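PDB 5ERE: extracellular ligand-binding receptor from Desulfohalobium retbaense DSM 5692, which probably acts as an extracellular sensor, with ketoleucine held in its periplasmic-binding-protein module and cytosine in its tandem PAS sensor region. Local coordinates for residues E282-N287 with V296-D301; T264-A269 with K278-W283; I87-I92 with G103-L108; F255-Y260 with T290-K295; G93-K98 with R107-V112. One frame throughout, in Å; residues are numbered along the deposited sequence.

Contact 1: E282-N287 with V296-D301; sequences EWYAGN and VTFAND. With CA (calcium ion), chain E.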
# COMPACT_ATOMS: atom_id res chain seq x y z
N GLU A 282 11.98 13.04 -19.09
CA GLU A 282 11.88 11.72 -19.72
C GLU A 282 12.95 10.73 -19.20
O GLU A 282 12.76 9.50 -19.18
CB GLU A 282 12.00 11.85 -21.26
CG GLU A 282 11.92 10.49 -21.97
CD GLU A 282 10.59 9.77 -21.74
OE1 GLU A 282 9.55 10.38 -22.08
OE2 GLU A 282 10.58 8.63 -21.18
N TRP A 283 14.09 11.27 -18.80
CA TRP A 283 15.10 10.45 -18.16
C TRP A 283 14.53 9.64 -17.02
O TRP A 283 14.90 8.48 -16.79
CB TRP A 283 16.22 11.34 -17.64
CG TRP A 283 17.30 10.58 -17.03
CD1 TRP A 283 17.42 10.24 -15.71
CD2 TRP A 283 18.42 10.02 -17.71
NE1 TRP A 283 18.57 9.51 -15.53
CE2 TRP A 283 19.20 9.35 -16.73
CE3 TRP A 283 18.85 10.02 -19.04
CZ2 TRP A 283 20.37 8.71 -17.05
CZ3 TRP A 283 20.03 9.37 -19.35
CH2 TRP A 283 20.77 8.72 -18.36
N TYR A 284 13.66 10.29 -16.25
CA TYR A 284 13.07 9.65 -15.08
C TYR A 284 11.75 8.95 -15.39
O TYR A 284 11.54 7.82 -14.96
CB TYR A 284 12.90 10.69 -13.97
CG TYR A 284 14.21 11.08 -13.32
CD1 TYR A 284 14.77 10.31 -12.31
CD2 TYR A 284 14.85 12.26 -13.68
CE1 TYR A 284 15.99 10.67 -11.73
CE2 TYR A 284 16.03 12.63 -13.11
CZ TYR A 284 16.60 11.84 -12.13
OH TYR A 284 17.76 12.27 -11.56
N ALA A 285 10.88 9.61 -16.16
CA ALA A 285 9.51 9.16 -16.34
C ALA A 285 9.47 7.78 -16.98
O ALA A 285 10.04 7.57 -18.05
CB ALA A 285 8.70 10.19 -17.22
N GLY A 286 8.78 6.84 -16.33
CA GLY A 286 8.67 5.46 -16.80
C GLY A 286 9.84 4.56 -16.44
O GLY A 286 9.84 3.37 -16.76
N ASN A 287 10.85 5.12 -15.78
CA ASN A 287 12.08 4.37 -15.58
C ASN A 287 12.15 3.77 -14.21
O ASN A 287 11.50 4.23 -13.27
CB ASN A 287 13.34 5.23 -15.82
CG ASN A 287 13.60 5.47 -17.27
OD1 ASN A 287 12.81 6.13 -17.94
ND2 ASN A 287 14.73 4.93 -17.78
N VAL A 296 13.41 1.79 -7.31
CA VAL A 296 12.53 2.94 -7.48
C VAL A 296 11.98 2.95 -8.89
O VAL A 296 12.75 2.88 -9.84
CB VAL A 296 13.27 4.30 -7.21
CG1 VAL A 296 12.29 5.51 -7.53
CG2 VAL A 296 13.83 4.36 -5.77
N THR A 297 10.66 3.06 -9.03
CA THR A 297 10.00 3.06 -10.35
C THR A 297 9.27 4.37 -10.53
O THR A 297 8.49 4.76 -9.66
CB THR A 297 9.01 1.92 -10.48
OG1 THR A 297 9.71 0.68 -10.32
CG2 THR A 297 8.32 1.93 -11.83
N PHE A 298 9.47 5.07 -11.65
CA PHE A 298 8.73 6.32 -11.85
C PHE A 298 7.57 6.12 -12.83
O PHE A 298 7.74 5.56 -13.92
CB PHE A 298 9.65 7.42 -12.34
CG PHE A 298 10.67 7.89 -11.36
CD1 PHE A 298 11.84 7.18 -11.19
CD2 PHE A 298 10.49 9.06 -10.64
CE1 PHE A 298 12.82 7.59 -10.32
CE2 PHE A 298 11.48 9.50 -9.76
CZ PHE A 298 12.67 8.75 -9.61
N ALA A 299 6.40 6.62 -12.45
CA ALA A 299 5.22 6.61 -13.32
C ALA A 299 5.44 7.58 -14.46
O ALA A 299 6.35 8.41 -14.39
CB ALA A 299 3.92 7.00 -12.52
N ASN A 300 4.58 7.52 -15.48
CA ASN A 300 4.58 8.51 -16.56
C ASN A 300 4.42 9.96 -16.07
O ASN A 300 4.94 10.86 -16.70
CB ASN A 300 3.47 8.21 -17.59
CG ASN A 300 3.75 6.95 -18.41
OD1 ASN A 300 4.85 6.38 -18.37
ND2 ASN A 300 2.74 6.51 -19.18
N ASP A 301 3.71 10.20 -14.96
CA ASP A 301 3.51 11.57 -14.50
C ASP A 301 4.70 12.05 -13.67
O ASP A 301 4.70 13.17 -13.13
CB ASP A 301 2.17 11.71 -13.72
CG ASP A 301 2.14 10.92 -12.40
OD1 ASP A 301 3.11 10.21 -12.06
OD2 ASP A 301 1.12 11.01 -11.68
CA CA E . 11.88 7.47 -19.60
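Phe298 N gives a hydrogen bond to Asn287 O, at 2.7 Å and an N-H...O angle of 167°. The same oxygen also receives a CA-H...O contact from Thr297 CA. A second donor, Gly286 N, is split between two acceptors, and both bonds are weak. Phe298 O is the nearer, 2.9 Å from Gly286 N. Ala299 O lies at 3.5 Å from Gly286 N. Gly286 belongs to a type II turn from Tyr284 to Asn287, which Asn287 N closes by bonding to Tyr284 O.

The aromatic contact is edge-to-face. Tyr284 turns its edge, with CD1 foremost, to the face of Phe298, off centre toward the rim. The ring centroids are 5.4 Å apart and the planes meet at 62°. Both side chains point the same way and lie side by side.

The helix end and the turn together carry the calcium site. Glu282 binds the ion twice, through O at 2.2 Å and OE2 at 2.4 Å. Ala285 O and Asn287 OD1 of the turn add two more ligands. The residues of 296-301 pack against this loop and do not bind the ion.

Helix 277-284 thus ends in the calcium loop, which bonds to strand 296-298. Tyr284 reaches helix 254-271, where its OH bonds to Thr265 OG1. Phe298 rests on Ile106 of strand 106-107 and Ala304 of strand 304-314.

Contact 2: T264-A269 with K278-W283; sequences TTLSRA and KALFEW. With CA (calcium ion), chain E.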
# COMPACT_ATOMS: atom_id res chain seq x y z
N THR A 264 22.92 10.77 -7.77
CA THR A 264 23.47 9.68 -8.59
C THR A 264 22.83 9.67 -9.98
O THR A 264 23.51 9.61 -11.01
CB THR A 264 23.24 8.32 -7.88
OG1 THR A 264 24.10 8.26 -6.74
CG2 THR A 264 23.51 7.14 -8.80
N THR A 265 21.51 9.75 -9.99
CA THR A 265 20.79 9.58 -11.23
C THR A 265 20.83 10.86 -12.07
O THR A 265 20.94 10.78 -13.28
CB THR A 265 19.35 9.13 -10.97
OG1 THR A 265 18.67 10.10 -10.16
CG2 THR A 265 19.40 7.77 -10.26
N LEU A 266 20.77 12.03 -11.43
CA LEU A 266 20.85 13.28 -12.15
C LEU A 266 22.23 13.49 -12.77
O LEU A 266 22.34 14.05 -13.85
CB LEU A 266 20.52 14.46 -11.23
CG LEU A 266 20.33 15.83 -11.89
CD1 LEU A 266 19.20 15.80 -12.89
CD2 LEU A 266 20.03 16.89 -10.82
N SER A 267 23.27 13.08 -12.05
CA SER A 267 24.63 13.08 -12.57
C SER A 267 24.70 12.30 -13.87
O SER A 267 25.31 12.76 -14.84
CB SER A 267 25.62 12.46 -11.59
OG SER A 267 26.01 13.39 -10.61
N ARG A 268 24.10 11.11 -13.87
CA ARG A 268 24.16 10.23 -15.04
C ARG A 268 23.38 10.91 -16.16
O ARG A 268 23.85 10.94 -17.29
CB ARG A 268 23.60 8.82 -14.73
CG ARG A 268 24.51 7.88 -13.88
CD ARG A 268 23.73 6.89 -12.93
NE ARG A 268 22.66 6.17 -13.62
CZ ARG A 268 21.65 5.52 -13.04
NH1 ARG A 268 21.55 5.45 -11.72
NH2 ARG A 268 20.75 4.91 -13.81
N ALA A 269 22.21 11.51 -15.85
CA ALA A 269 21.44 12.23 -16.88
C ALA A 269 22.23 13.38 -17.50
O ALA A 269 22.17 13.58 -18.70
CB ALA A 269 20.09 12.77 -16.29
N LYS A 278 12.39 18.77 -20.85
CA LYS A 278 11.71 17.62 -21.40
C LYS A 278 12.62 16.39 -21.37
O LYS A 278 12.17 15.29 -21.11
CB LYS A 278 11.27 17.88 -22.85
CG LYS A 278 9.99 18.68 -22.98
CD LYS A 278 9.24 18.40 -24.30
CE LYS A 278 8.56 17.02 -24.30
NZ LYS A 278 7.44 16.93 -25.29
N ALA A 279 13.89 16.57 -21.69
CA ALA A 279 14.79 15.42 -21.76
C ALA A 279 15.06 14.91 -20.33
O ALA A 279 15.16 13.71 -20.08
CB ALA A 279 16.08 15.78 -22.46
N LEU A 280 15.17 15.84 -19.41
CA LEU A 280 15.47 15.49 -18.03
C LEU A 280 14.28 14.78 -17.40
O LEU A 280 14.45 13.81 -16.68
CB LEU A 280 15.89 16.72 -17.25
CG LEU A 280 17.33 17.10 -17.52
CD1 LEU A 280 17.65 18.46 -17.01
CD2 LEU A 280 18.28 16.09 -16.92
N PHE A 281 13.07 15.27 -17.68
CA PHE A 281 11.86 14.62 -17.21
C PHE A 281 11.76 13.19 -17.79
O PHE A 281 11.53 12.22 -17.05
CB PHE A 281 10.63 15.48 -17.57
CG PHE A 281 9.34 15.05 -16.92
CD1 PHE A 281 8.60 14.00 -17.44
CD2 PHE A 281 8.84 15.73 -15.81
CE1 PHE A 281 7.42 13.62 -16.85
CE2 PHE A 281 7.65 15.36 -15.22
CZ PHE A 281 6.94 14.30 -15.73
N GLU A 282 11.98 13.04 -19.09
CA GLU A 282 11.88 11.72 -19.72
C GLU A 282 12.95 10.73 -19.20
O GLU A 282 12.76 9.50 -19.18
CB GLU A 282 12.00 11.85 -21.26
CG GLU A 282 11.92 10.49 -21.97
CD GLU A 282 10.59 9.77 -21.74
OE1 GLU A 282 9.55 10.38 -22.08
OE2 GLU A 282 10.58 8.63 -21.18
N TRP A 283 14.09 11.27 -18.80
CA TRP A 283 15.10 10.45 -18.16
C TRP A 283 14.53 9.64 -17.02
O TRP A 283 14.90 8.48 -16.79
CB TRP A 283 16.22 11.34 -17.64
CG TRP A 283 17.30 10.58 -17.03
CD1 TRP A 283 17.42 10.24 -15.71
CD2 TRP A 283 18.42 10.02 -17.71
NE1 TRP A 283 18.57 9.51 -15.53
CE2 TRP A 283 19.20 9.35 -16.73
CE3 TRP A 283 18.85 10.02 -19.04
CZ2 TRP A 283 20.37 8.71 -17.05
CZ3 TRP A 283 20.03 9.37 -19.35
CH2 TRP A 283 20.77 8.72 -18.36
CA CA E . 11.88 7.47 -19.60
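Trp283 covers Ala269, and this pair makes most of the contact. The methyl carbon Ala269 CB sits over the five-membered ring of the indole, 3.4 Å from its centroid. It is 6° off the ring normal, so this is a CH-pi contact squarely over the face. The six-membered ring extends over the backbone, with Trp283 CZ2 3.7 Å from Ala269 CA. Trp283 CG stands anti to its own backbone N (chi1 -178°), which carries it out from helix 277-284 toward Ala269. Arg268 CB lies 4.0 Å from Trp283 CZ2. With an alanine here the indole is lost, and the methyl of Ala269 would probably be left without its aromatic cover and a gap opened between the two helices.

Leu280 adds the second patch. Its CD2 branch touches Ala269 CB at 3.8 Å. The same Leu280 CD2 meets Leu266 CD1 at 4.1 Å, and these two leucines cross at about a right angle. Both also touch Phe88 of strand 88-92. No hydrogen bond passes between the segments.

The preceding residue, Glu282, takes no part in the helix packing and binds calcium through O and OE2. The short helix segments approach to 10.6 Å between axes, their directions 131° apart. Successive helices 254-271 and 277-284 thus form a splayed, roughly antiparallel pair beside a parallel sheet, consistent with an alpha/beta lobe of the leucine-binding protein family.

Contact 3: I87-I92 with G103-L108; sequences IFHVAI and GHTIRL. With EDO (1,2-ethanediol), chain G.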
# COMPACT_ATOMS: atom_id res chain seq x y z
N ILE A 87 12.40 25.52 -16.36
CA ILE A 87 13.53 24.99 -15.61
C ILE A 87 13.17 23.62 -15.04
O ILE A 87 12.12 23.44 -14.42
CB ILE A 87 13.92 25.89 -14.43
CG1 ILE A 87 14.10 27.35 -14.87
CG2 ILE A 87 15.19 25.37 -13.76
CD1 ILE A 87 15.28 27.57 -15.80
N PHE A 88 14.05 22.65 -15.25
CA PHE A 88 13.78 21.33 -14.76
C PHE A 88 13.73 21.35 -13.20
O PHE A 88 14.50 22.05 -12.52
CB PHE A 88 14.82 20.34 -15.27
CG PHE A 88 14.62 18.95 -14.76
CD1 PHE A 88 13.49 18.23 -15.11
CD2 PHE A 88 15.54 18.37 -13.91
CE1 PHE A 88 13.28 16.96 -14.61
CE2 PHE A 88 15.34 17.09 -13.40
CZ PHE A 88 14.22 16.39 -13.77
N HIS A 89 12.77 20.62 -12.68
CA HIS A 89 12.46 20.69 -11.25
C HIS A 89 12.38 19.30 -10.67
O HIS A 89 11.71 18.42 -11.21
CB HIS A 89 11.14 21.45 -11.02
CG HIS A 89 10.78 21.58 -9.57
ND1 HIS A 89 9.49 21.42 -9.11
CD2 HIS A 89 11.54 21.85 -8.48
CE1 HIS A 89 9.47 21.57 -7.80
NE2 HIS A 89 10.69 21.85 -7.39
N VAL A 90 13.08 19.10 -9.55
CA VAL A 90 12.99 17.86 -8.81
C VAL A 90 12.50 18.16 -7.37
O VAL A 90 12.98 19.09 -6.74
CB VAL A 90 14.34 17.12 -8.73
CG1 VAL A 90 14.15 15.82 -7.98
CG2 VAL A 90 14.87 16.85 -10.15
N ALA A 91 11.53 17.41 -6.90
CA ALA A 91 11.04 17.54 -5.51
C ALA A 91 11.52 16.35 -4.70
O ALA A 91 11.29 15.19 -5.07
CB ALA A 91 9.56 17.63 -5.49
N ILE A 92 12.18 16.66 -3.59
CA ILE A 92 12.60 15.66 -2.63
C ILE A 92 11.93 16.03 -1.28
O ILE A 92 11.47 17.17 -1.10
CB ILE A 92 14.12 15.60 -2.54
CG1 ILE A 92 14.71 16.94 -2.10
CG2 ILE A 92 14.71 15.20 -3.94
CD1 ILE A 92 16.18 16.85 -1.65
N GLY A 103 3.96 16.92 -17.00
CA GLY A 103 5.29 16.85 -17.57
C GLY A 103 6.30 17.74 -16.88
O GLY A 103 7.37 18.00 -17.42
N HIS A 104 5.99 18.20 -15.68
CA HIS A 104 6.90 19.09 -14.96
C HIS A 104 7.00 18.59 -13.56
O HIS A 104 5.99 18.13 -12.96
CB HIS A 104 6.45 20.55 -15.00
CG HIS A 104 6.51 21.17 -16.37
ND1 HIS A 104 7.59 21.92 -16.80
CD2 HIS A 104 5.65 21.12 -17.41
CE1 HIS A 104 7.38 22.30 -18.05
NE2 HIS A 104 6.21 21.84 -18.44
N THR A 105 8.23 18.67 -13.06
CA THR A 105 8.60 18.23 -11.72
C THR A 105 8.65 16.72 -11.61
O THR A 105 7.65 16.03 -11.70
CB THR A 105 7.64 18.76 -10.62
OG1 THR A 105 7.63 20.19 -10.64
CG2 THR A 105 8.14 18.28 -9.25
N ILE A 106 9.85 16.22 -11.38
CA ILE A 106 10.02 14.85 -11.03
C ILE A 106 10.01 14.80 -9.51
O ILE A 106 10.59 15.66 -8.88
CB ILE A 106 11.34 14.28 -11.60
CG1 ILE A 106 11.24 14.12 -13.12
CG2 ILE A 106 11.73 12.95 -10.91
CD1 ILE A 106 10.34 12.98 -13.59
N ARG A 107 9.38 13.79 -8.95
CA ARG A 107 9.32 13.65 -7.50
C ARG A 107 9.85 12.31 -7.00
O ARG A 107 9.36 11.25 -7.40
CB ARG A 107 7.89 13.83 -7.02
CG ARG A 107 7.79 13.46 -5.56
CD ARG A 107 6.49 13.90 -4.95
NE ARG A 107 5.32 13.25 -5.51
CZ ARG A 107 4.15 13.14 -4.88
NH1 ARG A 107 4.02 13.62 -3.64
NH2 ARG A 107 3.13 12.54 -5.49
N LEU A 108 10.81 12.36 -6.09
CA LEU A 108 11.40 11.15 -5.54
C LEU A 108 10.68 10.65 -4.28
O LEU A 108 10.94 9.54 -3.84
CB LEU A 108 12.87 11.39 -5.19
CG LEU A 108 13.86 11.06 -6.30
CD1 LEU A 108 13.85 12.14 -7.27
CD2 LEU A 108 15.29 10.89 -5.72
C1 EDO G . -0.42 12.65 -3.29
O1 EDO G . -0.95 12.06 -2.09
C2 EDO G . 0.04 14.04 -2.92
O2 EDO G . 1.31 14.31 -3.50
O HOH W 1 9.71 22.46 -14.74
O HOH W 2 10.39 19.86 -14.58
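Val90 with Ile106 and Ala91 with Arg107 pair as parallel strands. They join the last two strands of the five-stranded parallel sheet, order 2-1-3-4-5, in one alpha/beta lobe of the periplasmic binding protein fold. Three backbone hydrogen bonds link them. Ile106 N gives to His89 O at 2.9 Å. Ala91 N gives to Ile106 O at 2.8 Å. Leu108 N gives to Ala91 O at 3.0 Å. Each of these three oxygens also faces a CA-H: Thr105 CA, Val90 CA and Arg107 CA in turn.

Before the strands draw together, water takes over. One water accepts from both His89 N and Thr105 N, 3.1 Å from the former. Another gives a proton to Ile87 O and also bonds to His104 ND1.

His89 and Thr105 lie side by side, pointing the same way. Thr105 OG1 meets the imidazole at its edge, in the ring plane, 2.7 Å from His89 ND1. Either atom could be the donor. The same hydroxyl also bonds to His79 ND1, so two imidazoles grip it. His89 NE2 bonds to Ser69 OG, which helps fix the rotation of the ring. These buried polar groups are therefore paired along a chain of side chains.

Apolar packing covers the opposite face. Val90 CG1 is 3.8 Å from Leu108 CD1. On that same side Ile106 CG1 meets the edge of the Phe88 ring, 3.8 Å from Phe88 CZ.

Contact 4: F255-Y260 with T290-K295; sequences FGVEAY and TGALGK. With COI (2-oxo-4-methylpentanoic acid), chain B.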
# COMPACT_ATOMS: atom_id res chain seq x y z
N PHE A 255 15.96 11.19 4.22
CA PHE A 255 16.20 12.33 3.35
C PHE A 255 17.59 12.31 2.73
O PHE A 255 17.73 12.67 1.58
CB PHE A 255 15.99 13.62 4.11
CG PHE A 255 14.60 13.75 4.67
CD1 PHE A 255 13.60 14.30 3.90
CD2 PHE A 255 14.31 13.27 5.95
CE1 PHE A 255 12.29 14.43 4.40
CE2 PHE A 255 12.99 13.39 6.45
CZ PHE A 255 11.99 13.96 5.67
N GLY A 256 18.59 11.93 3.51
CA GLY A 256 19.92 11.68 2.98
C GLY A 256 19.92 10.62 1.88
O GLY A 256 20.50 10.82 0.81
N VAL A 257 19.28 9.49 2.16
CA VAL A 257 19.24 8.37 1.22
C VAL A 257 18.60 8.81 -0.10
O VAL A 257 19.11 8.55 -1.20
CB VAL A 257 18.44 7.17 1.81
CG1 VAL A 257 18.17 6.07 0.74
CG2 VAL A 257 19.16 6.60 3.01
N GLU A 258 17.47 9.50 0.02
CA GLU A 258 16.77 10.04 -1.12
C GLU A 258 17.61 11.03 -1.91
O GLU A 258 17.57 11.06 -3.15
CB GLU A 258 15.47 10.75 -0.67
CG GLU A 258 14.67 11.33 -1.82
CD GLU A 258 13.44 12.15 -1.35
OE1 GLU A 258 13.61 13.03 -0.46
OE2 GLU A 258 12.33 11.91 -1.89
N ALA A 259 18.29 11.91 -1.20
CA ALA A 259 19.05 12.96 -1.82
C ALA A 259 20.28 12.34 -2.53
O ALA A 259 20.64 12.78 -3.61
CB ALA A 259 19.47 13.99 -0.83
N TYR A 260 20.85 11.29 -1.96
CA TYR A 260 21.94 10.58 -2.59
C TYR A 260 21.48 9.96 -3.93
O TYR A 260 22.21 10.04 -4.93
CB TYR A 260 22.51 9.47 -1.66
CG TYR A 260 23.59 8.65 -2.31
CD1 TYR A 260 24.91 9.07 -2.28
CD2 TYR A 260 23.29 7.44 -2.96
CE1 TYR A 260 25.93 8.32 -2.90
CE2 TYR A 260 24.30 6.69 -3.58
CZ TYR A 260 25.61 7.13 -3.54
OH TYR A 260 26.61 6.38 -4.12
N THR A 290 17.77 1.48 -9.41
CA THR A 290 18.10 0.77 -8.21
C THR A 290 19.26 1.51 -7.58
O THR A 290 20.18 1.92 -8.25
CB THR A 290 18.43 -0.70 -8.51
OG1 THR A 290 17.22 -1.34 -8.95
CG2 THR A 290 18.93 -1.40 -7.27
N GLY A 291 19.14 1.77 -6.29
CA GLY A 291 20.06 2.66 -5.62
C GLY A 291 19.84 2.55 -4.12
O GLY A 291 19.36 1.54 -3.63
N ALA A 292 20.20 3.60 -3.40
CA ALA A 292 20.20 3.54 -1.96
C ALA A 292 18.79 3.38 -1.42
O ALA A 292 18.60 2.74 -0.35
CB ALA A 292 20.88 4.76 -1.37
N LEU A 293 17.79 3.91 -2.15
CA LEU A 293 16.38 3.77 -1.75
C LEU A 293 15.81 2.43 -2.15
O LEU A 293 14.62 2.21 -2.00
CB LEU A 293 15.50 4.83 -2.41
CG LEU A 293 15.52 6.27 -1.97
CD1 LEU A 293 14.83 7.14 -3.10
CD2 LEU A 293 14.75 6.36 -0.66
N GLY A 294 16.63 1.59 -2.76
CA GLY A 294 16.14 0.32 -3.25
C GLY A 294 15.70 0.48 -4.70
O GLY A 294 16.19 1.35 -5.40
N LYS A 295 14.79 -0.38 -5.13
CA LYS A 295 14.23 -0.31 -6.47
C LYS A 295 13.15 0.76 -6.52
O LYS A 295 12.14 0.65 -5.82
CB LYS A 295 13.67 -1.67 -6.87
CG LYS A 295 13.13 -1.70 -8.29
CD LYS A 295 12.64 -3.09 -8.67
CE LYS A 295 11.86 -3.04 -9.95
NZ LYS A 295 10.96 -4.21 -10.00
C1 COI B . 7.39 16.42 3.23
O1 COI B . 6.92 17.55 2.94
O2 COI B . 6.95 15.36 2.71
C2 COI B . 8.55 16.35 4.17
O3 COI B . 9.00 15.27 4.50
C3 COI B . 9.10 17.68 4.62
C4 COI B . 10.12 17.48 5.68
C5 COI B . 11.03 18.68 5.67
C6 COI B . 9.33 17.33 6.98
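Ala292 and Leu293 form the middle of a type I turn, Gly291 to Gly294, between strands 288-291 and 296-298. The turn packs against helix 254-271, whose Phe255 lines the 2-oxo-4-methylpentanoic acid pocket. Val257 is the hub. Its CG1 branch, anti to the backbone N (chi1 169°), lies against the turn backbone, 3.5 Å from Ala292 C. From there Val257 CG1 touches two side chains, Ala292 CB at 3.7 Å and Leu293 CD2 at 3.7 Å. One helical turn on, Tyr260 brings a ring carbon, CD2, to 3.9 Å from Ala292 CB. Leu293 CD1 reaches the helix backbone, 4.0 Å from Glu258 CA. No hydrogen bond joins the two segments. The turn is still tied to the helix, because both Asp261 carboxylate oxygens accept backbone N-H groups, from Ala292 and Leu293. Phe255 points away from the turn. Its ring edge meets the keto oxygen of the ligand, with Phe255 CE1 3.4 Å from O3.

Helix 239-248 closes over the contact, with Met241 touching both Val257 and Ala292. Phe240 of that helix lies against Tyr260, whose OH bonds to Glu31 of helix 15-32.

Contact 5: G93-K98 with R107-V112; sequences GSAALK and RLTVGV. With COI (2-oxo-4-methylpentanoic acid), chain B; EDO (1,2-ethanediol), chain G.
Ser94 N gives a straight hydrogen bond to Thr109 OG1, 2.9 Å long at 168°. The hydroxyl also bonds to Glu258, whose other carboxylate oxygen takes Gly93 N. Arg107 NH1 bonds to Ser94 O at 3.1 Å and 169°. It meets a lone pair in the carbonyl plane, and the oxygen lies in the guanidinium plane. NH1 also makes a weak bond to Ala95 O. That oxygen also accepts Val112 N, at 3.1 Å and from above the carbonyl plane. Arg107 NE forms a salt bridge with Asp303. A 1,2-ethanediol, probably from the crystallisation liquor, has its O2 2.8 Å from Arg107 NH1.

Segment 93-98 is the loop after strand 88-92, at the ligand pocket. Its type I turn from Ser94 to Leu97 abuts Gly111, the N-cap residue of helix 112-123. Ala95 N holds the carboxylate of 2-oxo-4-methylpentanoic acid, 2.8 Å from O2. Replacing Arg107 by a leucine would probably leave Ser94 O without its charged mate and Asp303 without its salt bridge.

Leu97 and Arg107 slide past each other in opposite directions. Leu97 CB covers one guanidinium face, 3.7 Å from Arg107 NH1. Thr109 CG2 packs 3.4 Å from Ala95 N. Ala95 CB and Ala96 CB both rest on Val112 CG2.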
# COMPACT_ATOMS: atom_id res chain seq x y z
N GLY A 93 11.88 15.08 -0.35
CA GLY A 93 11.18 15.32 0.92
C GLY A 93 9.83 16.01 0.70
O GLY A 93 9.50 17.03 1.34
N SER A 94 9.05 15.48 -0.23
CA SER A 94 7.85 16.17 -0.70
C SER A 94 6.65 15.25 -0.89
O SER A 94 6.14 15.15 -2.00
CB SER A 94 8.13 16.88 -2.04
OG SER A 94 9.05 17.95 -1.94
N ALA A 95 6.16 14.59 0.17
CA ALA A 95 4.98 13.72 -0.02
C ALA A 95 3.65 14.43 -0.43
O ALA A 95 2.76 13.78 -0.99
CB ALA A 95 4.72 12.94 1.22
N ALA A 96 3.48 15.71 -0.14
CA ALA A 96 2.20 16.38 -0.46
C ALA A 96 2.38 17.37 -1.61
O ALA A 96 1.84 18.46 -1.61
CB ALA A 96 1.59 17.09 0.79
N LEU A 97 3.12 16.95 -2.62
CA LEU A 97 3.25 17.73 -3.84
C LEU A 97 1.90 17.87 -4.57
O LEU A 97 1.19 16.88 -4.79
CB LEU A 97 4.28 17.08 -4.78
CG LEU A 97 4.35 17.65 -6.19
CD1 LEU A 97 4.87 19.07 -6.17
CD2 LEU A 97 5.24 16.76 -7.08
N LYS A 98 1.57 19.10 -4.98
CA LYS A 98 0.38 19.34 -5.79
C LYS A 98 0.78 19.67 -7.23
O LYS A 98 1.43 20.69 -7.49
CB LYS A 98 -0.46 20.47 -5.17
N ARG A 107 9.38 13.79 -8.95
CA ARG A 107 9.32 13.65 -7.50
C ARG A 107 9.85 12.31 -7.00
O ARG A 107 9.36 11.25 -7.40
CB ARG A 107 7.89 13.83 -7.02
CG ARG A 107 7.79 13.46 -5.56
CD ARG A 107 6.49 13.90 -4.95
NE ARG A 107 5.32 13.25 -5.51
CZ ARG A 107 4.15 13.14 -4.88
NH1 ARG A 107 4.02 13.62 -3.64
NH2 ARG A 107 3.13 12.54 -5.49
N LEU A 108 10.81 12.36 -6.09
CA LEU A 108 11.40 11.15 -5.54
C LEU A 108 10.68 10.65 -4.28
O LEU A 108 10.94 9.54 -3.84
CB LEU A 108 12.87 11.39 -5.19
CG LEU A 108 13.86 11.06 -6.30
CD1 LEU A 108 13.85 12.14 -7.27
CD2 LEU A 108 15.29 10.89 -5.72
N THR A 109 9.75 11.43 -3.74
CA THR A 109 9.06 11.07 -2.49
C THR A 109 7.72 10.42 -2.80
O THR A 109 6.92 10.96 -3.56
CB THR A 109 8.83 12.32 -1.61
OG1 THR A 109 10.03 13.10 -1.55
CG2 THR A 109 8.29 11.99 -0.21
N VAL A 110 7.47 9.26 -2.20
CA VAL A 110 6.18 8.62 -2.29
C VAL A 110 5.11 9.52 -1.65
O VAL A 110 5.32 10.10 -0.58
CB VAL A 110 6.18 7.23 -1.63
CG1 VAL A 110 4.75 6.69 -1.44
CG2 VAL A 110 6.97 6.23 -2.47
N GLY A 111 3.98 9.61 -2.33
CA GLY A 111 2.91 10.51 -1.91
C GLY A 111 2.11 10.16 -0.65
O GLY A 111 2.05 9.01 -0.23
N VAL A 112 1.46 11.17 -0.08
CA VAL A 112 0.56 10.97 1.08
C VAL A 112 -0.48 9.88 0.83
O VAL A 112 -0.68 9.00 1.67
CB VAL A 112 -0.18 12.29 1.47
CG1 VAL A 112 -1.12 12.06 2.67
CG2 VAL A 112 0.83 13.33 1.83
C1 COI B . 7.39 16.42 3.23
O1 COI B . 6.92 17.55 2.94
O2 COI B . 6.95 15.36 2.71
C2 COI B . 8.55 16.35 4.17
O3 COI B . 9.00 15.27 4.50
C3 COI B . 9.10 17.68 4.62
C4 COI B . 10.12 17.48 5.68
C5 COI B . 11.03 18.68 5.67
C6 COI B . 9.33 17.33 6.98
C1 EDO G . -0.42 12.65 -3.29
O1 EDO G . -0.95 12.06 -2.09
C2 EDO G . 0.04 14.04 -2.92
O2 EDO G . 1.31 14.31 -3.50

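Overall arrangement
All five contacts lie in the periplasmic binding protein module. Contact 3 is wholly buried and joins sheet strands by regular backbone bonds, with a buried His-Thr pair and two waters beside them. Contact 5 continues the same strands into loops, where side chains and loop carbonyls do the bonding near the ligand. Contacts 2 and 4 share helix 254-271 and are apolar, with no hydrogen bond across either. Contact 1 is more open to the surface and carries the calcium. It shares helix 277-284 with contact 2. Ile106 and Phe88 bring contacts 1, 2 and 3 together. Glu258 ties contact 4 to contact 5, and both touch 2-oxo-4-methylpentanoic acid.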